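Long-range contacts in pyridine nucleotide-disulphide oxidoreductase dimerisation region (Escherichia coli BL21, PDB 6KYY), which is an FAD-containing flavoprotein disulfide reductase, induced by hypochlorous acid and probably involved in resistance to reactive chlorine species: residues I16-A21 and V36-Q41; I130-G135 and G298-G303. All coordinates share one frame; numbering follows the deposited sequence.

In the fold
The two contacts bind neighbouring parts of one FAD, with their centres about 11 Å apart. Strand 10-16 lies between strands 36-40 and 130-132 of a single sheet, so interaction 1 lies against one edge of it and interaction 2 begins at the other. The seam is backbone: Ile16 N lies 3.0 Å from Phe131 O and Ile16 O 3.1 Å from Asn133 N, both probable hydrogen bonds. Interaction 1 holds the adenosine and begins the pyrophosphate site; interaction 2 adds to that site and reaches the ribityl chain. The adenine is sandwiched, with Gln41 over one face and Ile16 and Thr134 on the other. Together they line FAD from the adenine to the ribityl chain.

Interaction 1 of 2, residues I16-A21 and V36-Q41; sequences IGFGKA and VALIEQ. With FAD (flavin-adenine dinucleotide), chain N.
Leu38 is the first residue of its strand to touch the glycine-rich turn. Its CD2 lies 3.6 Å from CD2 of the Phe18 ring, the two side chains crossing at about a right angle, and its branched end also packs against Gly17 O. Next, Ile39 O accepts the N-H of Gly17 (2.6 Å between Gly17 N and Ile39 O), a bond of the parallel bridge between Ile16 and Ile39. Glu40 carries its CG anti to the backbone N (chi1 175°) and bends at chi2, bringing the carboxylate up to the turn. OE2 takes two bonds, from Phe18 N at 3.0 Å and from FAD O3B at 2.6 Å, while OE1 accepts FAD O2B. An acidic residue at the end of the second strand, binding the ribose hydroxyls, is a hallmark of the Rossmann dinucleotide-binding fold. Gln41 follows, its amide laid nearly parallel over the adenine, with OE1 3.1 Å from C5A of FAD. On the GxGxxG-type turn, Gly17 admits the ribose and Lys20 N binds FAD O1P at the start of a helix. That helix, 20-31, is the crossover of the beta-alpha-beta unit; its Ala26 packs on Leu38, and strand 99-103 pairs with the other edge of 36-40.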
loop_
_atom_site.group_PDB
_atom_site.type_symbol
_atom_site.label_atom_id
_atom_site.label_comp_id
_atom_site.label_asym_id
_atom_site.label_seq_id
_atom_site.Cartn_x
_atom_site.Cartn_y
_atom_site.Cartn_z
ATOM N N ILE B 16 6.149 -31.911 -9.871
ATOM C CA ILE B 16 5.651 -31.839 -11.240
ATOM C C ILE B 16 5.106 -30.444 -11.517
ATOM O O ILE B 16 3.938 -30.155 -11.235
ATOM C CB ILE B 16 4.575 -32.912 -11.492
ATOM C CG1 ILE B 16 5.100 -34.292 -11.092
ATOM C CG2 ILE B 16 4.145 -32.903 -12.950
ATOM C CD1 ILE B 16 4.026 -35.351 -11.015
ATOM N N GLY B 17 5.944 -29.575 -12.077
ATOM C CA GLY B 17 5.533 -28.220 -12.387
ATOM C C GLY B 17 6.316 -27.175 -11.621
ATOM O O GLY B 17 6.713 -27.405 -10.474
ATOM N N PHE B 18 6.549 -26.018 -12.244
ATOM C CA PHE B 18 7.283 -24.924 -11.620
ATOM C C PHE B 18 6.374 -23.963 -10.863
ATOM O O PHE B 18 6.663 -22.760 -10.806
ATOM C CB PHE B 18 8.094 -24.168 -12.673
ATOM C CG PHE B 18 9.488 -23.818 -12.230
ATOM C CD1 PHE B 18 9.698 -22.892 -11.221
ATOM C CD2 PHE B 18 10.590 -24.412 -12.826
ATOM C CE1 PHE B 18 10.977 -22.565 -10.814
ATOM C CE2 PHE B 18 11.873 -24.090 -12.422
ATOM C CZ PHE B 18 12.066 -23.165 -11.415
ATOM N N GLY B 19 5.290 -24.458 -10.272
ATOM C CA GLY B 19 4.350 -23.609 -9.573
ATOM C C GLY B 19 4.945 -22.970 -8.331
ATOM O O GLY B 19 6.099 -23.187 -7.959
ATOM N N LYS B 20 4.118 -22.155 -7.674
ATOM C CA LYS B 20 4.569 -21.436 -6.486
ATOM C C LYS B 20 4.964 -22.400 -5.374
ATOM O O LYS B 20 6.034 -22.265 -4.769
ATOM C CB LYS B 20 3.476 -20.481 -6.005
ATOM C CG LYS B 20 3.891 -19.603 -4.834
ATOM C CD LYS B 20 5.210 -18.902 -5.116
ATOM C CE LYS B 20 5.525 -17.865 -4.054
ATOM N NZ LYS B 20 5.993 -16.585 -4.657
ATOM N N ALA B 21 4.111 -23.385 -5.092
ATOM C CA ALA B 21 4.387 -24.319 -4.006
ATOM C C ALA B 21 5.584 -25.206 -4.325
ATOM O O ALA B 21 6.473 -25.388 -3.487
ATOM C CB ALA B 21 3.151 -25.171 -3.723
ATOM N N VAL B 36 16.288 -33.663 -5.099
ATOM C CA VAL B 36 15.010 -33.184 -5.609
ATOM C C VAL B 36 15.080 -33.064 -7.124
ATOM O O VAL B 36 16.124 -32.712 -7.684
ATOM C CB VAL B 36 14.624 -31.831 -4.977
ATOM C CG1 VAL B 36 13.142 -31.553 -5.173
ATOM C CG2 VAL B 36 14.985 -31.813 -3.500
ATOM N N ALA B 37 13.961 -33.357 -7.782
ATOM C CA ALA B 37 13.806 -33.170 -9.216
ATOM C C ALA B 37 12.477 -32.480 -9.476
ATOM O O ALA B 37 11.436 -32.930 -8.987
ATOM C CB ALA B 37 13.866 -34.503 -9.967
ATOM N N LEU B 38 12.512 -31.388 -10.233
ATOM C CA LEU B 38 11.310 -30.672 -10.633
ATOM C C LEU B 38 11.147 -30.778 -12.142
ATOM O O LEU B 38 12.065 -30.436 -12.896
ATOM C CB LEU B 38 11.370 -29.204 -10.206
ATOM C CG LEU B 38 10.032 -28.459 -10.232
ATOM C CD1 LEU B 38 9.892 -27.554 -9.018
ATOM C CD2 LEU B 38 9.877 -27.661 -11.518
ATOM N N ILE B 39 9.982 -31.252 -12.576
ATOM C CA ILE B 39 9.669 -31.406 -13.991
ATOM C C ILE B 39 8.861 -30.200 -14.443
ATOM O O ILE B 39 7.902 -29.798 -13.773
ATOM C CB ILE B 39 8.900 -32.712 -14.255
ATOM C CG1 ILE B 39 9.394 -33.818 -13.322
ATOM C CG2 ILE B 39 9.046 -33.128 -15.711
ATOM C CD1 ILE B 39 10.748 -34.365 -13.697
ATOM N N GLU B 40 9.247 -29.622 -15.578
ATOM C CA GLU B 40 8.563 -28.464 -16.142
ATOM C C GLU B 40 8.425 -28.677 -17.640
ATOM O O GLU B 40 9.429 -28.855 -18.338
ATOM C CB GLU B 40 9.328 -27.172 -15.838
ATOM C CG GLU B 40 8.755 -25.933 -16.499
ATOM C CD GLU B 40 7.254 -25.822 -16.335
ATOM O OE1 GLU B 40 6.555 -25.649 -17.356
ATOM O OE2 GLU B 40 6.769 -25.903 -15.185
ATOM N N GLN B 41 7.186 -28.657 -18.134
ATOM C CA GLN B 41 6.907 -29.007 -19.521
ATOM C C GLN B 41 7.219 -27.889 -20.507
ATOM O O GLN B 41 7.210 -28.139 -21.717
ATOM C CB GLN B 41 5.439 -29.419 -19.671
ATOM C CG GLN B 41 4.456 -28.260 -19.601
ATOM C CD GLN B 41 3.014 -28.722 -19.500
ATOM O OE1 GLN B 41 2.728 -29.919 -19.562
ATOM N NE2 GLN B 41 2.096 -27.774 -19.344
HETATM P PA FAD N . 1.299 -22.879 -11.518
HETATM O O1A FAD N . 0.068 -22.829 -12.343
HETATM O O2A FAD N . 1.889 -21.523 -11.116
HETATM O O5B FAD N . 2.403 -23.738 -12.229
HETATM C C5B FAD N . 2.064 -24.680 -13.269
HETATM C C4B FAD N . 3.335 -25.119 -13.953
HETATM O O4B FAD N . 3.314 -26.552 -14.154
HETATM C C3B FAD N . 3.587 -24.489 -15.324
HETATM O O3B FAD N . 4.941 -24.069 -15.439
HETATM C C2B FAD N . 3.250 -25.622 -16.298
HETATM O O2B FAD N . 4.012 -25.532 -17.497
HETATM C C1B FAD N . 3.670 -26.843 -15.486
HETATM N N9A FAD N . 3.016 -28.086 -15.883
HETATM C C8A FAD N . 1.680 -28.286 -16.107
HETATM N N7A FAD N . 1.373 -29.514 -16.456
HETATM C C5A FAD N . 2.595 -30.167 -16.463
HETATM C C6A FAD N . 2.960 -31.497 -16.752
HETATM N N6A FAD N . 2.090 -32.447 -17.103
HETATM N N1A FAD N . 4.270 -31.822 -16.663
HETATM C C2A FAD N . 5.145 -30.876 -16.311
HETATM N N3A FAD N . 4.919 -29.594 -16.018
HETATM C C4A FAD N . 3.617 -29.301 -16.112
HETATM N N1 FAD N . -3.191 -15.171 -8.111
HETATM C C2 FAD N . -3.088 -14.254 -7.105
HETATM O O2 FAD N . -2.836 -14.592 -5.943
HETATM N N3 FAD N . -3.269 -12.909 -7.381
HETATM C C4 FAD N . -3.572 -12.364 -8.612
HETATM O O4 FAD N . -3.698 -11.147 -8.734
HETATM C C4X FAD N . -3.683 -13.348 -9.675
HETATM N N5 FAD N . -3.932 -12.922 -10.879
HETATM C C5X FAD N . -4.032 -13.860 -11.893
HETATM C C6 FAD N . -4.318 -13.421 -13.184
HETATM C C7 FAD N . -4.428 -14.322 -14.238
HETATM C C7M FAD N . -4.738 -13.812 -15.620
HETATM C C8 FAD N . -4.251 -15.694 -13.998
HETATM C C8M FAD N . -4.363 -16.695 -15.116
HETATM C C9 FAD N . -3.966 -16.137 -12.710
HETATM C C9A FAD N . -3.855 -15.232 -11.660
HETATM N N10 FAD N . -3.561 -15.646 -10.346
HETATM C C10 FAD N . -3.469 -14.730 -9.327
HETATM C "C1'" FAD N . -3.373 -17.070 -10.031
HETATM C "C2'" FAD N . -1.915 -17.514 -10.080
HETATM O "O2'" FAD N . -1.403 -17.386 -11.407
HETATM C "C3'" FAD N . -1.822 -18.978 -9.647
HETATM O "O3'" FAD N . -2.849 -19.246 -8.699
HETATM C "C4'" FAD N . -0.474 -19.372 -9.043
HETATM O "O4'" FAD N . 0.528 -19.354 -10.061
HETATM C "C5'" FAD N . -0.512 -20.725 -8.363
HETATM O "O5'" FAD N . -0.274 -21.753 -9.347
HETATM P P FAD N . 0.223 -23.187 -8.926
HETATM O O1P FAD N . 1.213 -23.067 -7.763
HETATM O O2P FAD N . -0.927 -24.079 -8.664
HETATM O O3P FAD N . 1.029 -23.703 -10.190
#

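Interaction 2 of 2, residues I130-G135 and G298-G303; sequences IFINTG and GDVTGG. With FAD (flavin-adenine dinucleotide), chain N.
Val300 is buried against the end of strand 130-132. Its CG1 meets Ile132 CG2 at 3.8 Å, the two side chains crossing at about a right angle, and its CG2 lies beside Thr134 OG1. That hydroxyl, placed between the backbone N and carbonyl carbon (chi1 52°), is hydrogen-bonded to Ala262 O, and the Thr134 CG2 methyl turns instead to the adenine, 3.5 Å from FAD N7A. No hydrogen bond joins the two segments directly; the cofactor links them through one phosphate. Asp299 N donates to FAD O2P at 2.8 Å, from the start of a 3-10 turn, and Asn133 ND2 reaches O1P of the same group by a weak bond of 3.4 Å. Asn133 is fixed mainly by Gly22 N on its OD1 and Met297 O on its ND2. Asp299 also accepts the ribityl hydroxyl, with 2.9 Å from FAD O3' to its OD2, a role familiar for the Gly-Asp pair in this reductase family. Gly298 and Gly135 bring bare backbone close to the phosphates. Beyond Val300 the contact gives way to solvent: Thr301 is partly exposed, its N bonding to Gly298 O in the 3-10 turn, and Gly302 and Gly303 are exposed. The 298-303 loop thus leads from strand 294-296, parallel partner of 130-132, into helix 307-321, whose Asp313 accepts Gly298 N.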
loop_
_atom_site.group_PDB
_atom_site.type_symbol
_atom_site.label_atom_id
_atom_site.label_comp_id
_atom_site.label_asym_id
_atom_site.label_seq_id
_atom_site.Cartn_x
_atom_site.Cartn_y
_atom_site.Cartn_z
ATOM N N ILE B 130 6.228 -37.851 -4.441
ATOM C CA ILE B 130 5.921 -37.063 -5.629
ATOM C C ILE B 130 4.886 -36.010 -5.260
ATOM O O ILE B 130 3.934 -36.290 -4.524
ATOM C CB ILE B 130 5.422 -37.947 -6.792
ATOM C CG1 ILE B 130 6.353 -39.147 -6.986
ATOM C CG2 ILE B 130 5.335 -37.141 -8.076
ATOM C CD1 ILE B 130 5.869 -40.146 -8.009
ATOM N N PHE B 131 5.075 -34.795 -5.772
ATOM C CA PHE B 131 4.248 -33.644 -5.422
ATOM C C PHE B 131 3.676 -33.047 -6.701
ATOM O O PHE B 131 4.424 -32.535 -7.541
ATOM C CB PHE B 131 5.061 -32.609 -4.643
ATOM C CG PHE B 131 5.798 -33.179 -3.462
ATOM C CD1 PHE B 131 7.044 -33.767 -3.619
ATOM C CD2 PHE B 131 5.248 -33.124 -2.192
ATOM C CE1 PHE B 131 7.722 -34.292 -2.536
ATOM C CE2 PHE B 131 5.922 -33.647 -1.103
ATOM C CZ PHE B 131 7.159 -34.233 -1.276
ATOM N N ILE B 132 2.356 -33.109 -6.844
ATOM C CA ILE B 132 1.680 -32.603 -8.035
ATOM C C ILE B 132 1.491 -31.096 -7.894
ATOM O O ILE B 132 0.895 -30.623 -6.921
ATOM C CB ILE B 132 0.338 -33.314 -8.249
ATOM C CG1 ILE B 132 0.564 -34.798 -8.545
ATOM C CG2 ILE B 132 -0.446 -32.648 -9.372
ATOM C CD1 ILE B 132 -0.677 -35.528 -9.016
ATOM N N ASN B 133 1.990 -30.342 -8.872
ATOM C CA ASN B 133 1.963 -28.882 -8.840
ATOM C C ASN B 133 1.752 -28.324 -10.242
ATOM O O ASN B 133 2.423 -27.375 -10.660
ATOM C CB ASN B 133 3.250 -28.329 -8.225
ATOM C CG ASN B 133 3.129 -26.873 -7.819
ATOM O OD1 ASN B 133 4.131 -26.180 -7.654
ATOM N ND2 ASN B 133 1.898 -26.402 -7.659
ATOM N N THR B 134 0.810 -28.902 -10.989
ATOM C CA THR B 134 0.633 -28.560 -12.394
ATOM C C THR B 134 -0.243 -27.335 -12.621
ATOM O O THR B 134 -0.273 -26.819 -13.744
ATOM C CB THR B 134 0.041 -29.748 -13.160
ATOM O OG1 THR B 134 -1.135 -30.216 -12.489
ATOM C CG2 THR B 134 1.053 -30.878 -13.251
ATOM N N GLY B 135 -0.957 -26.860 -11.603
ATOM C CA GLY B 135 -1.758 -25.666 -11.791
ATOM C C GLY B 135 -3.017 -25.929 -12.602
ATOM O O GLY B 135 -3.538 -27.047 -12.660
ATOM N N GLY B 298 -1.546 -26.349 -4.943
ATOM C CA GLY B 298 -1.916 -25.295 -5.865
ATOM C C GLY B 298 -3.277 -25.502 -6.502
ATOM O O GLY B 298 -4.132 -26.253 -6.022
ATOM N N ASP B 299 -3.467 -24.813 -7.631
ATOM C CA ASP B 299 -4.753 -24.795 -8.321
ATOM C C ASP B 299 -5.171 -26.161 -8.846
ATOM O O ASP B 299 -6.331 -26.322 -9.241
ATOM C CB ASP B 299 -4.708 -23.790 -9.473
ATOM C CG ASP B 299 -4.129 -22.452 -9.056
ATOM O OD1 ASP B 299 -4.106 -22.165 -7.841
ATOM O OD2 ASP B 299 -3.695 -21.690 -9.945
ATOM N N VAL B 300 -4.266 -27.142 -8.870
ATOM C CA VAL B 300 -4.639 -28.497 -9.253
ATOM C C VAL B 300 -5.500 -29.180 -8.200
ATOM O O VAL B 300 -6.070 -30.243 -8.468
ATOM C CB VAL B 300 -3.374 -29.330 -9.545
ATOM C CG1 VAL B 300 -2.779 -29.876 -8.255
ATOM C CG2 VAL B 300 -3.681 -30.452 -10.518
ATOM N N THR B 301 -5.615 -28.589 -7.013
ATOM C CA THR B 301 -6.419 -29.134 -5.928
ATOM C C THR B 301 -7.889 -28.754 -6.024
ATOM O O THR B 301 -8.692 -29.235 -5.218
ATOM C CB THR B 301 -5.870 -28.661 -4.575
ATOM O OG1 THR B 301 -5.707 -27.239 -4.595
ATOM C CG2 THR B 301 -4.527 -29.312 -4.284
ATOM N N GLY B 302 -8.264 -27.909 -6.981
ATOM C CA GLY B 302 -9.614 -27.390 -6.994
ATOM C C GLY B 302 -9.874 -26.309 -5.975
ATOM O O GLY B 302 -11.010 -25.841 -5.863
ATOM N N GLY B 303 -8.852 -25.901 -5.225
ATOM C CA GLY B 303 -8.989 -24.833 -4.263
ATOM C C GLY B 303 -8.995 -23.468 -4.916
ATOM O O GLY B 303 -8.967 -23.325 -6.139
HETATM P PA FAD N . 1.299 -22.879 -11.518
HETATM O O1A FAD N . 0.068 -22.829 -12.343
HETATM O O2A FAD N . 1.889 -21.523 -11.116
HETATM O O5B FAD N . 2.403 -23.738 -12.229
HETATM C C5B FAD N . 2.064 -24.680 -13.269
HETATM C C4B FAD N . 3.335 -25.119 -13.953
HETATM O O4B FAD N . 3.314 -26.552 -14.154
HETATM C C3B FAD N . 3.587 -24.489 -15.324
HETATM O O3B FAD N . 4.941 -24.069 -15.439
HETATM C C2B FAD N . 3.250 -25.622 -16.298
HETATM O O2B FAD N . 4.012 -25.532 -17.497
HETATM C C1B FAD N . 3.670 -26.843 -15.486
HETATM N N9A FAD N . 3.016 -28.086 -15.883
HETATM C C8A FAD N . 1.680 -28.286 -16.107
HETATM N N7A FAD N . 1.373 -29.514 -16.456
HETATM C C5A FAD N . 2.595 -30.167 -16.463
HETATM C C6A FAD N . 2.960 -31.497 -16.752
HETATM N N6A FAD N . 2.090 -32.447 -17.103
HETATM N N1A FAD N . 4.270 -31.822 -16.663
HETATM C C2A FAD N . 5.145 -30.876 -16.311
HETATM N N3A FAD N . 4.919 -29.594 -16.018
HETATM C C4A FAD N . 3.617 -29.301 -16.112
HETATM N N1 FAD N . -3.191 -15.171 -8.111
HETATM C C2 FAD N . -3.088 -14.254 -7.105
HETATM O O2 FAD N . -2.836 -14.592 -5.943
HETATM N N3 FAD N . -3.269 -12.909 -7.381
HETATM C C4 FAD N . -3.572 -12.364 -8.612
HETATM O O4 FAD N . -3.698 -11.147 -8.734
HETATM C C4X FAD N . -3.683 -13.348 -9.675
HETATM N N5 FAD N . -3.932 -12.922 -10.879
HETATM C C5X FAD N . -4.032 -13.860 -11.893
HETATM C C6 FAD N . -4.318 -13.421 -13.184
HETATM C C7 FAD N . -4.428 -14.322 -14.238
HETATM C C7M FAD N . -4.738 -13.812 -15.620
HETATM C C8 FAD N . -4.251 -15.694 -13.998
HETATM C C8M FAD N . -4.363 -16.695 -15.116
HETATM C C9 FAD N . -3.966 -16.137 -12.710
HETATM C C9A FAD N . -3.855 -15.232 -11.660
HETATM N N10 FAD N . -3.561 -15.646 -10.346
HETATM C C10 FAD N . -3.469 -14.730 -9.327
HETATM C "C1'" FAD N . -3.373 -17.070 -10.031
HETATM C "C2'" FAD N . -1.915 -17.514 -10.080
HETATM O "O2'" FAD N . -1.403 -17.386 -11.407
HETATM C "C3'" FAD N . -1.822 -18.978 -9.647
HETATM O "O3'" FAD N . -2.849 -19.246 -8.699
HETATM C "C4'" FAD N . -0.474 -19.372 -9.043
HETATM O "O4'" FAD N . 0.528 -19.354 -10.061
HETATM C "C5'" FAD N . -0.512 -20.725 -8.363
HETATM O "O5'" FAD N . -0.274 -21.753 -9.347
HETATM P P FAD N . 0.223 -23.187 -8.926
HETATM O O1P FAD N . 1.213 -23.067 -7.763
HETATM O O2P FAD N . -0.927 -24.079 -8.664
HETATM O O3P FAD N . 1.029 -23.703 -10.190
#